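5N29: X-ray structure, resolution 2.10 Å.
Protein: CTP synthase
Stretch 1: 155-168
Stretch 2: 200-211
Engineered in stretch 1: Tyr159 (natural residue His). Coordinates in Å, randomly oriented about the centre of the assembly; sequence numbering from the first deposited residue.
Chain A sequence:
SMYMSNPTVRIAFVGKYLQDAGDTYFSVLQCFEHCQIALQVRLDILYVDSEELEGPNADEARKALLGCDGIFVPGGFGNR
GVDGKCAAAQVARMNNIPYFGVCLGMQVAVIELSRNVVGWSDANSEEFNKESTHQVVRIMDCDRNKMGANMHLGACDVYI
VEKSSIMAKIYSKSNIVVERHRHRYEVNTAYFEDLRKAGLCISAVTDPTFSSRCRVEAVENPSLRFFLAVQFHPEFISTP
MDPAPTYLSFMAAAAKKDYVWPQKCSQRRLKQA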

# COMPACT_ATOMS: atom_id res chain seq x y z
N ALA A 155 14.70 -10.24 1.26
CA ALA A 155 13.59 -11.00 1.80
C ALA A 155 13.50 -10.84 3.30
O ALA A 155 14.50 -10.61 3.98
CB ALA A 155 13.73 -12.47 1.44
N CYS A 156 12.30 -11.02 3.81
CA CYS A 156 12.07 -10.88 5.24
C CYS A 156 10.77 -11.59 5.62
O CYS A 156 9.82 -11.63 4.82
CB CYS A 156 12.08 -9.38 5.55
SG CYS A 156 11.15 -8.80 6.97
N ASP A 157 10.74 -12.20 6.80
CA ASP A 157 9.53 -12.89 7.26
C ASP A 157 8.44 -11.86 7.58
O ASP A 157 8.69 -10.87 8.26
CB ASP A 157 9.81 -13.74 8.51
CG ASP A 157 10.66 -14.98 8.21
OD1 ASP A 157 10.87 -15.33 7.02
OD2 ASP A 157 11.11 -15.63 9.17
N VAL A 158 7.24 -12.13 7.08
CA VAL A 158 6.06 -11.31 7.32
C VAL A 158 5.01 -12.12 8.09
O VAL A 158 4.46 -13.09 7.55
CB VAL A 158 5.47 -10.84 5.97
CG1 VAL A 158 4.14 -10.13 6.17
CG2 VAL A 158 6.47 -9.95 5.24
N TYR A 159 4.74 -11.71 9.33
CA TYR A 159 3.75 -12.38 10.20
C TYR A 159 2.36 -11.79 9.99
O TYR A 159 2.15 -10.60 10.24
CB TYR A 159 4.12 -12.23 11.68
CG TYR A 159 5.34 -13.00 12.09
CD1 TYR A 159 5.23 -14.24 12.74
CD2 TYR A 159 6.62 -12.51 11.83
CE1 TYR A 159 6.35 -14.95 13.13
CE2 TYR A 159 7.75 -13.22 12.21
CZ TYR A 159 7.62 -14.43 12.85
OH TYR A 159 8.73 -15.13 13.24
N ILE A 160 1.43 -12.62 9.54
CA ILE A 160 0.04 -12.21 9.39
C ILE A 160 -0.60 -12.40 10.76
O ILE A 160 -0.71 -13.51 11.24
CB ILE A 160 -0.67 -13.02 8.29
CG1 ILE A 160 0.07 -12.84 6.96
CG2 ILE A 160 -2.14 -12.60 8.18
CD1 ILE A 160 -0.50 -13.61 5.80
N VAL A 161 -1.01 -11.29 11.38
CA VAL A 161 -1.39 -11.29 12.80
C VAL A 161 -2.88 -11.04 13.04
O VAL A 161 -3.30 -10.98 14.20
CB VAL A 161 -0.54 -10.29 13.64
CG1 VAL A 161 0.90 -10.77 13.73
CG2 VAL A 161 -0.59 -8.87 13.08
N GLU A 162 -3.67 -10.92 11.97
CA GLU A 162 -5.12 -10.71 12.04
C GLU A 162 -5.78 -11.76 11.15
O GLU A 162 -5.67 -11.72 9.92
CB GLU A 162 -5.51 -9.31 11.56
CG GLU A 162 -5.06 -8.19 12.49
CD GLU A 162 -5.87 -8.07 13.78
OE1 GLU A 162 -6.96 -8.69 13.88
OE2 GLU A 162 -5.40 -7.36 14.70
N LYS A 163 -6.47 -12.70 11.79
CA LYS A 163 -6.99 -13.89 11.09
C LYS A 163 -8.19 -13.59 10.20
O LYS A 163 -8.42 -14.30 9.23
CB LYS A 163 -7.31 -15.01 12.10
CG LYS A 163 -6.10 -15.85 12.50
CD LYS A 163 -4.91 -15.04 13.01
CE LYS A 163 -3.67 -15.90 13.19
NZ LYS A 163 -3.06 -16.33 11.90
N SER A 164 -8.93 -12.53 10.51
CA SER A 164 -10.07 -12.12 9.68
C SER A 164 -9.68 -11.15 8.56
O SER A 164 -10.56 -10.63 7.86
CB SER A 164 -11.14 -11.47 10.56
OG SER A 164 -10.65 -10.26 11.14
N SER A 165 -8.38 -10.90 8.36
CA SER A 165 -7.93 -9.88 7.43
C SER A 165 -7.91 -10.35 5.98
O SER A 165 -8.01 -11.54 5.66
CB SER A 165 -6.54 -9.37 7.85
OG SER A 165 -5.52 -10.30 7.56
N ILE A 166 -7.77 -9.37 5.09
CA ILE A 166 -7.52 -9.61 3.68
C ILE A 166 -6.22 -10.41 3.51
O ILE A 166 -6.18 -11.36 2.73
CB ILE A 166 -7.48 -8.29 2.87
CG1 ILE A 166 -8.89 -7.67 2.85
CG2 ILE A 166 -7.00 -8.53 1.45
CD1 ILE A 166 -8.96 -6.23 2.40
N MET A 167 -5.18 -10.03 4.26
CA MET A 167 -3.89 -10.73 4.21
C MET A 167 -4.01 -12.21 4.52
O MET A 167 -3.51 -13.03 3.76
CB MET A 167 -2.86 -10.08 5.15
CG MET A 167 -2.35 -8.73 4.65
SD MET A 167 -1.21 -8.81 3.25
CE MET A 167 0.21 -9.57 4.03
N ALA A 168 -4.66 -12.54 5.64
CA ALA A 168 -4.88 -13.94 6.03
C ALA A 168 -5.55 -14.74 4.90
O ALA A 168 -5.14 -15.86 4.60
CB ALA A 168 -5.72 -14.01 7.29
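Stretch 2, residues 200-211: LCISAVTDPTFS

Stretch 2 lies beside stretch 1 as an antiparallel neighbour: strand 201-205 runs against strand 155-160 with 151° between their N-to-C directions, and the axes come within 4.6 Å. Beyond its strand, stretch 2 continues through Thr206 into a type I turn from Asp207 to Phe210, so the contact has a regular ladder at its centre and a folded loop at one end.

Ala155 lies out of reach, and the contact opens at Cys156, whose SG is 3.8 Å from Thr206 CG2. At Asp157 the two backbones are joined through solvent: one water donates to Asp157 O at 2.8 Å and to Thr206 O at 3.1 Å. Val158 then places CG1 3.8 Å from Ala204 CB, an apolar contact.

Tyr159, an engineered residue, pairs with Val205 across a CA-CA distance of 5.3 Å. Two hydrogen bonds close this pair, Tyr159 N to Val205 O at 2.8 Å and Val205 N to Tyr159 O at 2.9 Å. Both side chains lie on the same face of the sheet, where the Tyr159 ring takes Pro208 over one of its faces: Pro208 CD sits 3.8 Å from the centroid of the Tyr159 ring and only 6° off the ring normal, a CH-pi contact.

Ile160 faces Ala204 in the next, non-hydrogen-bonded pair, and the chains draw in to 4.4 Å between Ile160 CA and Ala204 CA. Here CA-H...O contacts supplement the ladder, with Ala204 CA 3.2 Å from Tyr159 O and Ile160 CA 3.5 Å from Ser203 O.

Past the strand, Val161 still donates from N to Ser203 O at 2.9 Å. Val161 CG1 lies 3.7 Å from Val205 CG2, and Val161 CG2 meets the edge of the Phe210 ring, 3.8 Å from Phe210 CZ. Glu162 packs its CG 3.5 Å from Cys201 SG, and a water donates to both Glu162 OE2 and Ile202 O, each at 2.8 Å.

Glu162 also begins a type I turn to Ser165 that takes the chain into a helix. Ser165 OG donates to Glu162 O at 2.8 Å and accepts the capping bond from Ala168 N at 3.1 Å, while its CB rests 3.7 Å from Ser203 CB. Met167 closes the contact from the helix, with CE 3.9 Å from Ala204 CB. The rule to read here is economical: backbone bonds set the register, Ser203 and Ala204 pack closely against Ser165, Met167 and Val158, and the loop after the strand adds apolar cover.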

# COMPACT_ATOMS: atom_id res chain seq x y z
N LEU A 200 -7.94 1.78 11.28
CA LEU A 200 -6.89 1.02 10.61
C LEU A 200 -6.63 -0.28 11.36
O LEU A 200 -6.59 -0.30 12.58
CB LEU A 200 -5.61 1.84 10.52
CG LEU A 200 -4.71 1.54 9.31
CD1 LEU A 200 -5.32 2.08 8.01
CD2 LEU A 200 -3.33 2.13 9.53
N CYS A 201 -6.46 -1.36 10.61
CA CYS A 201 -6.12 -2.66 11.17
C CYS A 201 -4.69 -2.92 10.75
O CYS A 201 -4.38 -2.86 9.57
CB CYS A 201 -7.06 -3.73 10.61
SG CYS A 201 -6.57 -5.44 10.95
N ILE A 202 -3.81 -3.19 11.71
CA ILE A 202 -2.45 -3.62 11.42
C ILE A 202 -2.49 -5.14 11.23
O ILE A 202 -2.48 -5.89 12.20
CB ILE A 202 -1.46 -3.21 12.53
CG1 ILE A 202 -1.42 -1.68 12.66
CG2 ILE A 202 -0.06 -3.74 12.22
CD1 ILE A 202 -0.64 -1.16 13.85
N SER A 203 -2.55 -5.58 9.97
CA SER A 203 -2.78 -7.00 9.66
C SER A 203 -1.52 -7.83 9.49
O SER A 203 -1.58 -9.06 9.61
CB SER A 203 -3.67 -7.15 8.42
OG SER A 203 -3.05 -6.62 7.27
N ALA A 204 -0.38 -7.19 9.22
CA ALA A 204 0.89 -7.92 9.08
C ALA A 204 2.07 -7.10 9.60
O ALA A 204 2.12 -5.88 9.40
CB ALA A 204 1.12 -8.33 7.64
N VAL A 205 2.99 -7.79 10.26
CA VAL A 205 4.14 -7.18 10.93
C VAL A 205 5.36 -8.08 10.83
O VAL A 205 5.24 -9.26 10.51
CB VAL A 205 3.85 -6.91 12.43
CG1 VAL A 205 2.72 -5.91 12.59
CG2 VAL A 205 3.53 -8.20 13.20
N THR A 206 6.54 -7.51 11.13
CA THR A 206 7.77 -8.31 11.20
C THR A 206 7.96 -9.01 12.55
O THR A 206 8.72 -9.98 12.63
CB THR A 206 9.02 -7.47 10.90
OG1 THR A 206 9.11 -6.39 11.85
CG2 THR A 206 8.95 -6.92 9.47
N ASP A 207 7.27 -8.52 13.58
CA ASP A 207 7.45 -8.98 14.97
C ASP A 207 6.07 -9.10 15.64
O ASP A 207 5.46 -8.08 15.98
CB ASP A 207 8.37 -8.00 15.72
CG ASP A 207 8.25 -8.11 17.25
OD1 ASP A 207 8.06 -9.22 17.78
OD2 ASP A 207 8.35 -7.04 17.91
N PRO A 208 5.60 -10.34 15.86
CA PRO A 208 4.25 -10.51 16.42
C PRO A 208 4.06 -10.09 17.89
O PRO A 208 2.93 -10.15 18.37
CB PRO A 208 3.97 -12.00 16.21
CG PRO A 208 5.31 -12.65 16.21
CD PRO A 208 6.29 -11.64 15.68
N THR A 209 5.12 -9.66 18.58
CA THR A 209 5.00 -9.10 19.95
C THR A 209 4.68 -7.60 20.02
O THR A 209 4.38 -7.10 21.10
CB THR A 209 6.27 -9.35 20.79
OG1 THR A 209 7.33 -8.47 20.37
CG2 THR A 209 6.73 -10.81 20.65
N PHE A 210 4.75 -6.88 18.90
CA PHE A 210 4.44 -5.43 18.85
C PHE A 210 5.30 -4.56 19.78
O PHE A 210 4.81 -3.64 20.43
CB PHE A 210 2.94 -5.17 19.09
CG PHE A 210 2.05 -5.66 17.99
CD1 PHE A 210 1.61 -4.79 16.99
CD2 PHE A 210 1.63 -6.99 17.95
CE1 PHE A 210 0.78 -5.24 15.97
CE2 PHE A 210 0.79 -7.44 16.93
CZ PHE A 210 0.37 -6.56 15.94
N SER A 211 6.61 -4.84 19.80
CA SER A 211 7.59 -4.01 20.51
C SER A 211 7.84 -2.69 19.77
O SER A 211 7.17 -2.39 18.78
CB SER A 211 8.91 -4.78 20.63
OG SER A 211 9.58 -4.82 19.38
O HOH W 1 10.62 -10.56 10.22
O HOH W 2 -3.05 -5.79 14.91